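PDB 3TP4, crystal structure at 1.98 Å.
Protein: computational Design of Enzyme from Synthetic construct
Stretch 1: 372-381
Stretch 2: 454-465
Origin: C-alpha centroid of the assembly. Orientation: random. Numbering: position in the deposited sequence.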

ATOM      1  N   GLN A 372      18.963  -4.171  -1.219  1.00 39.47           N
ATOM      2  CA  GLN A 372      19.745  -3.859  -0.027  1.00 39.16           C
ATOM      3  C   GLN A 372      19.680  -5.012   0.974  1.00 35.26           C
ATOM      4  O   GLN A 372      18.602  -5.525   1.272  1.00 31.09           O
ATOM      5  CB  GLN A 372      19.340  -2.515   0.606  1.00 44.59           C
ATOM      6  CG  GLN A 372      17.895  -2.413   1.093  1.00 56.01           C
ATOM      7  CD  GLN A 372      17.475  -0.970   1.429  1.00 62.37           C
ATOM      8  OE1 GLN A 372      16.739  -0.327   0.663  1.00 48.65           O
ATOM      9  NE2 GLN A 372      17.937  -0.463   2.579  1.00 58.09           N
ATOM     10  N   PRO A 373      20.845  -5.454   1.466  1.00 33.12           N
ATOM     11  CA  PRO A 373      20.826  -6.490   2.508  1.00 26.25           C
ATOM     12  C   PRO A 373      20.013  -5.998   3.714  1.00 29.71           C
ATOM     13  O   PRO A 373      20.112  -4.833   4.092  1.00 30.93           O
ATOM     14  CB  PRO A 373      22.303  -6.642   2.871  1.00 25.04           C
ATOM     15  CG  PRO A 373      23.035  -6.240   1.614  1.00 32.17           C
ATOM     16  CD  PRO A 373      22.214  -5.112   1.039  1.00 32.82           C
ATOM     17  N   VAL A 374      19.197  -6.871   4.294  1.00 29.69           N
ATOM     18  CA  VAL A 374      18.366  -6.489   5.431  1.00 28.95           C
ATOM     19  C   VAL A 374      18.272  -7.631   6.448  1.00 31.73           C
ATOM     20  O   VAL A 374      18.266  -8.802   6.077  1.00 26.89           O
ATOM     21  CB  VAL A 374      16.949  -6.063   4.953  1.00 36.82           C
ATOM     22  CG1 VAL A 374      16.223  -7.235   4.297  1.00 32.05           C
ATOM     23  CG2 VAL A 374      16.139  -5.491   6.103  1.00 42.67           C
ATOM     24  N   VAL A 375      18.238  -7.294   7.734  1.00 29.87           N
ATOM     25  CA  VAL A 375      17.956  -8.292   8.752  1.00 27.23           C
ATOM     26  C   VAL A 375      16.824  -7.788   9.643  1.00 28.37           C
ATOM     27  O   VAL A 375      16.802  -6.625  10.057  1.00 25.39           O
ATOM     28  CB  VAL A 375      19.216  -8.721   9.567  1.00 28.61           C
ATOM     29  CG1 VAL A 375      19.861  -7.529  10.299  1.00 25.05           C
ATOM     30  CG2 VAL A 375      18.872  -9.837  10.561  1.00 24.87           C
ATOM     31  N   HIS A 376      15.853  -8.652   9.900  1.00 22.51           N
ATOM     32  CA  HIS A 376      14.825  -8.320  10.877  1.00 22.82           C
ATOM     33  C   HIS A 376      14.339  -9.571  11.603  1.00 24.38           C
ATOM     34  O   HIS A 376      14.412 -10.689  11.082  1.00 21.18           O
ATOM     35  CB  HIS A 376      13.654  -7.540  10.243  1.00 21.17           C
ATOM     36  CG  HIS A 376      12.957  -8.273   9.144  1.00 23.47           C
ATOM     37  ND1 HIS A 376      11.726  -8.869   9.311  1.00 22.36           N
ATOM     38  CD2 HIS A 376      13.306  -8.480   7.849  1.00 20.47           C
ATOM     39  CE1 HIS A 376      11.352  -9.427   8.171  1.00 20.79           C
ATOM     40  NE2 HIS A 376      12.291  -9.201   7.268  1.00 22.78           N
ATOM     41  N   ILE A 377      13.867  -9.369  12.824  1.00 25.86           N
ATOM     42  CA  ILE A 377      13.355 -10.456  13.647  1.00 27.98           C
ATOM     43  C   ILE A 377      11.846 -10.541  13.476  1.00 27.00           C
ATOM     44  O   ILE A 377      11.114  -9.703  13.994  1.00 25.77           O
ATOM     45  CB  ILE A 377      13.697 -10.223  15.143  1.00 23.27           C
ATOM     46  CG1 ILE A 377      15.220 -10.201  15.337  1.00 27.97           C
ATOM     47  CG2 ILE A 377      13.043 -11.307  16.005  1.00 24.36           C
ATOM     48  CD1 ILE A 377      15.705  -9.536  16.672  1.00 27.75           C
ATOM     49  N   ALA A 378      11.387 -11.546  12.735  1.00 26.98           N
ATOM     50  CA  ALA A 378       9.961 -11.707  12.451  1.00 23.69           C
ATOM     51  C   ALA A 378       9.198 -12.156  13.685  1.00 29.15           C
ATOM     52  O   ALA A 378       8.007 -11.869  13.821  1.00 30.17           O
ATOM     53  CB  ALA A 378       9.750 -12.717  11.320  1.00 19.43           C
ATOM     54  N   SER A 379       9.874 -12.902  14.555  1.00 24.54           N
ATOM     55  CA  SER A 379       9.290 -13.268  15.839  1.00 26.31           C
ATOM     56  C   SER A 379      10.371 -13.540  16.866  1.00 24.34           C
ATOM     57  O   SER A 379      11.355 -14.235  16.585  1.00 29.52           O
ATOM     58  CB  SER A 379       8.337 -14.468  15.696  1.00 33.71           C
ATOM     59  OG  SER A 379       9.032 -15.638  15.325  1.00 35.53           O
ATOM     60  N   PRO A 380      10.208 -12.975  18.071  1.00 29.55           N
ATOM     61  CA  PRO A 380       9.076 -12.121  18.443  1.00 26.91           C
ATOM     62  C   PRO A 380       9.247 -10.702  17.896  1.00 23.05           C
ATOM     63  O   PRO A 380      10.342 -10.153  17.961  1.00 32.69           O
ATOM     64  CB  PRO A 380       9.146 -12.113  19.977  1.00 27.84           C
ATOM     65  CG  PRO A 380      10.575 -12.323  20.284  1.00 34.67           C
ATOM     66  CD  PRO A 380      11.115 -13.220  19.206  1.00 26.87           C
ATOM     67  N   ALA A 381       8.172 -10.123  17.374  1.00 28.27           N
ATOM     68  CA  ALA A 381       8.225  -8.791  16.773  1.00 28.19           C
ATOM     69  C   ALA A 381       8.582  -7.730  17.818  1.00 33.46           C
ATOM     70  O   ALA A 381       8.324  -7.914  19.003  1.00 33.35           O
ATOM     71  CB  ALA A 381       6.905  -8.466  16.132  1.00 31.14           C
ATOM     72  N   ALA A 454      27.717 -12.297   3.369  1.00 27.74           N
ATOM     73  CA  ALA A 454      28.564 -11.852   2.271  1.00 35.45           C
ATOM     74  C   ALA A 454      28.583 -10.321   2.150  1.00 25.82           C
ATOM     75  O   ALA A 454      29.457  -9.754   1.486  1.00 32.62           O
ATOM     76  CB  ALA A 454      28.112 -12.492   0.959  1.00 31.40           C
ATOM     77  N   ALA A 455      27.630  -9.667   2.802  1.00 27.74           N
ATOM     78  CA  ALA A 455      27.567  -8.208   2.816  1.00 28.18           C
ATOM     79  C   ALA A 455      28.130  -7.646   4.123  1.00 26.03           C
ATOM     80  O   ALA A 455      27.999  -6.450   4.411  1.00 30.48           O
ATOM     81  CB  ALA A 455      26.130  -7.735   2.610  1.00 28.02           C
ATOM     82  N   GLY A 456      28.750  -8.511   4.914  1.00 29.11           N
ATOM     83  CA  GLY A 456      29.295  -8.108   6.203  1.00 28.42           C
ATOM     84  C   GLY A 456      28.459  -8.651   7.347  1.00 29.52           C
ATOM     85  O   GLY A 456      27.718  -9.611   7.177  1.00 28.96           O
ATOM     86  N   THR A 457      28.588  -8.045   8.520  1.00 27.10           N
ATOM     87  CA  THR A 457      27.838  -8.490   9.681  1.00 26.85           C
ATOM     88  C   THR A 457      26.672  -7.536   9.867  1.00 35.98           C
ATOM     89  O   THR A 457      26.877  -6.332  10.013  1.00 29.59           O
ATOM     90  CB  THR A 457      28.723  -8.501  10.957  1.00 27.09           C
ATOM     91  OG1 THR A 457      29.740  -9.504  10.837  1.00 27.10           O
ATOM     92  CG2 THR A 457      27.894  -8.793  12.179  1.00 22.80           C
ATOM     93  N   LEU A 458      25.450  -8.070   9.826  1.00 24.90           N
ATOM     94  CA  LEU A 458      24.255  -7.257   9.960  1.00 31.81           C
ATOM     95  C   LEU A 458      23.606  -7.561  11.295  1.00 30.27           C
ATOM     96  O   LEU A 458      23.567  -8.718  11.715  1.00 29.47           O
ATOM     97  CB  LEU A 458      23.265  -7.592   8.839  1.00 26.65           C
ATOM     98  CG  LEU A 458      23.823  -7.698   7.414  1.00 31.28           C
ATOM     99  CD1 LEU A 458      22.726  -8.203   6.460  1.00 31.33           C
ATOM    100  CD2 LEU A 458      24.394  -6.346   6.952  1.00 32.74           C
ATOM    101  N   ASP A 459      23.091  -6.540  11.971  1.00 27.65           N
ATOM    102  CA  ASP A 459      22.351  -6.803  13.197  1.00 31.45           C
ATOM    103  C   ASP A 459      21.103  -5.959  13.359  1.00 30.66           C
ATOM    104  O   ASP A 459      20.890  -4.994  12.634  1.00 25.87           O
ATOM    105  CB  ASP A 459      23.227  -6.736  14.454  1.00 31.22           C
ATOM    106  CG  ASP A 459      23.958  -5.413  14.608  1.00 39.98           C
ATOM    107  OD1 ASP A 459      23.460  -4.375  14.133  1.00 43.72           O
ATOM    108  OD2 ASP A 459      25.044  -5.425  15.226  1.00 47.51           O
ATOM    109  N   VAL A 460      20.283  -6.359  14.319  1.00 28.94           N
ATOM    110  CA  VAL A 460      19.017  -5.711  14.585  1.00 29.16           C
ATOM    111  C   VAL A 460      18.626  -6.123  15.994  1.00 31.56           C
ATOM    112  O   VAL A 460      18.957  -7.231  16.430  1.00 28.48           O
ATOM    113  CB  VAL A 460      17.954  -6.151  13.570  1.00 29.59           C
ATOM    114  CG1 VAL A 460      17.724  -7.678  13.641  1.00 27.04           C
ATOM    115  CG2 VAL A 460      16.656  -5.367  13.772  1.00 30.76           C
ATOM    116  N   THR A 461      17.952  -5.222  16.707  1.00 34.33           N
ATOM    117  CA  THR A 461      17.494  -5.476  18.071  1.00 34.93           C
ATOM    118  C   THR A 461      15.990  -5.251  18.207  1.00 37.05           C
ATOM    119  O   THR A 461      15.473  -4.200  17.820  1.00 38.19           O
ATOM    120  CB  THR A 461      18.226  -4.577  19.087  1.00 31.70           C
ATOM    121  OG1 THR A 461      19.623  -4.858  19.043  1.00 34.75           O
ATOM    122  CG2 THR A 461      17.715  -4.836  20.498  1.00 38.85           C
ATOM    123  N   ASN A 462      15.288  -6.256  18.723  1.00 33.27           N
ATOM    124  CA  ASN A 462      13.890  -6.107  19.096  1.00 28.44           C
ATOM    125  C   ASN A 462      13.761  -6.054  20.612  1.00 36.37           C
ATOM    126  O   ASN A 462      14.442  -6.790  21.332  1.00 40.46           O
ATOM    127  CB  ASN A 462      13.030  -7.267  18.567  1.00 26.29           C
ATOM    128  CG  ASN A 462      12.748  -7.164  17.087  1.00 30.96           C
ATOM    129  OD1 ASN A 462      13.311  -6.314  16.388  1.00 30.24           O
ATOM    130  ND2 ASN A 462      11.880  -8.048  16.592  1.00 24.18           N
ATOM    131  N   GLU A 463      12.871  -5.200  21.096  1.00 38.36           N
ATOM    132  CA  GLU A 463      12.603  -5.113  22.527  1.00 44.41           C
ATOM    133  C   GLU A 463      11.244  -5.734  22.823  1.00 40.13           C
ATOM    134  O   GLU A 463      10.228  -5.294  22.298  1.00 43.46           O
ATOM    135  CB  GLU A 463      12.654  -3.654  22.987  1.00 51.01           C
ATOM    136  CG  GLU A 463      12.848  -3.488  24.482  1.00 65.63           C
ATOM    137  CD  GLU A 463      13.507  -2.170  24.841  1.00 78.66           C
ATOM    138  OE1 GLU A 463      13.541  -1.259  23.983  1.00 82.00           O
ATOM    139  OE2 GLU A 463      13.996  -2.050  25.983  1.00 82.11           O
ATOM    140  N   VAL A 464      11.222  -6.779  23.641  1.00 33.52           N
ATOM    141  CA  VAL A 464       9.977  -7.510  23.864  1.00 38.67           C
ATOM    142  C   VAL A 464       9.706  -7.775  25.345  1.00 43.50           C
ATOM    143  O   VAL A 464      10.587  -7.634  26.183  1.00 41.09           O
ATOM    144  CB  VAL A 464       9.972  -8.862  23.112  1.00 43.92           C
ATOM    145  CG1 VAL A 464      10.292  -8.664  21.626  1.00 47.39           C
ATOM    146  CG2 VAL A 464      10.958  -9.804  23.735  1.00 33.98           C
ATOM    147  N   ALA A 465       8.482  -8.166  25.666  1.00 49.43           N
ATOM    148  CA  ALA A 465       8.148  -8.481  27.049  1.00 51.44           C
ATOM    149  C   ALA A 465       7.833  -9.958  27.174  1.00 52.96           C
ATOM    150  O   ALA A 465       7.350 -10.570  26.227  1.00 48.55           O
ATOM    151  CB  ALA A 465       6.972  -7.642  27.512  1.00 50.46           C
TER
HETATM  152  O   HOH W   1      13.057  -6.687  13.619  1.00 25.50           O

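At the apolar centre, Val375, Leu458 and Val460 all direct their CA-to-CB bonds toward the opposing stretch. Val375, with chi1 in the p well, packs against both of the others: its CG1 lies 3.7 Å from Leu458 CB and 4.0 Å from Val460 CG1, while Val375 CG2 lies 3.9 Å from the same Val460 CG1. That Val460 CG1 is also 3.9 Å from CG1 of Ile377, so one methyl serves two residues of stretch 1. These side chains offer only hydrocarbon to one another, which suits a contact in which no backbone-to-backbone hydrogen bond joins the strands. Strands 374-379 and 456-463 run in broadly the same direction, inclined at 31°, and their axes come within 6.3 Å of each other.

The packing extends toward the start of both stretches through Leu458, whose CD1 sits 3.9 Å from Pro373 CB. Beyond it, Pro373 CG meets Ala455 CB at 3.6 Å, a small contact at the more exposed margin. At the other end, Pro380, preceded by a cis peptide bond, places CG 3.9 Å from Val464 CG1; both residues are buried, and their apolar side chains bring no polar group that would need a partner.

The polar part of the contact centres on buried Asn462. Its ND2 donates to Pro380 O at 2.9 Å with a nearly straight N-H...O angle of 165°, and more weakly to Ile377 O at 3.2 Å, where the angle falls to 135°. On the other side of the amide, OD1 accepts a hydrogen bond from water 1 at 2.8 Å; that water in turn accepts one from Ile377 N at 2.9 Å. An asparagine suits this site because its amide offers both a donor and an acceptor, satisfying backbone groups of stretch 1 directly and through the water. Together the stretches bury 569 Å², counting both sides.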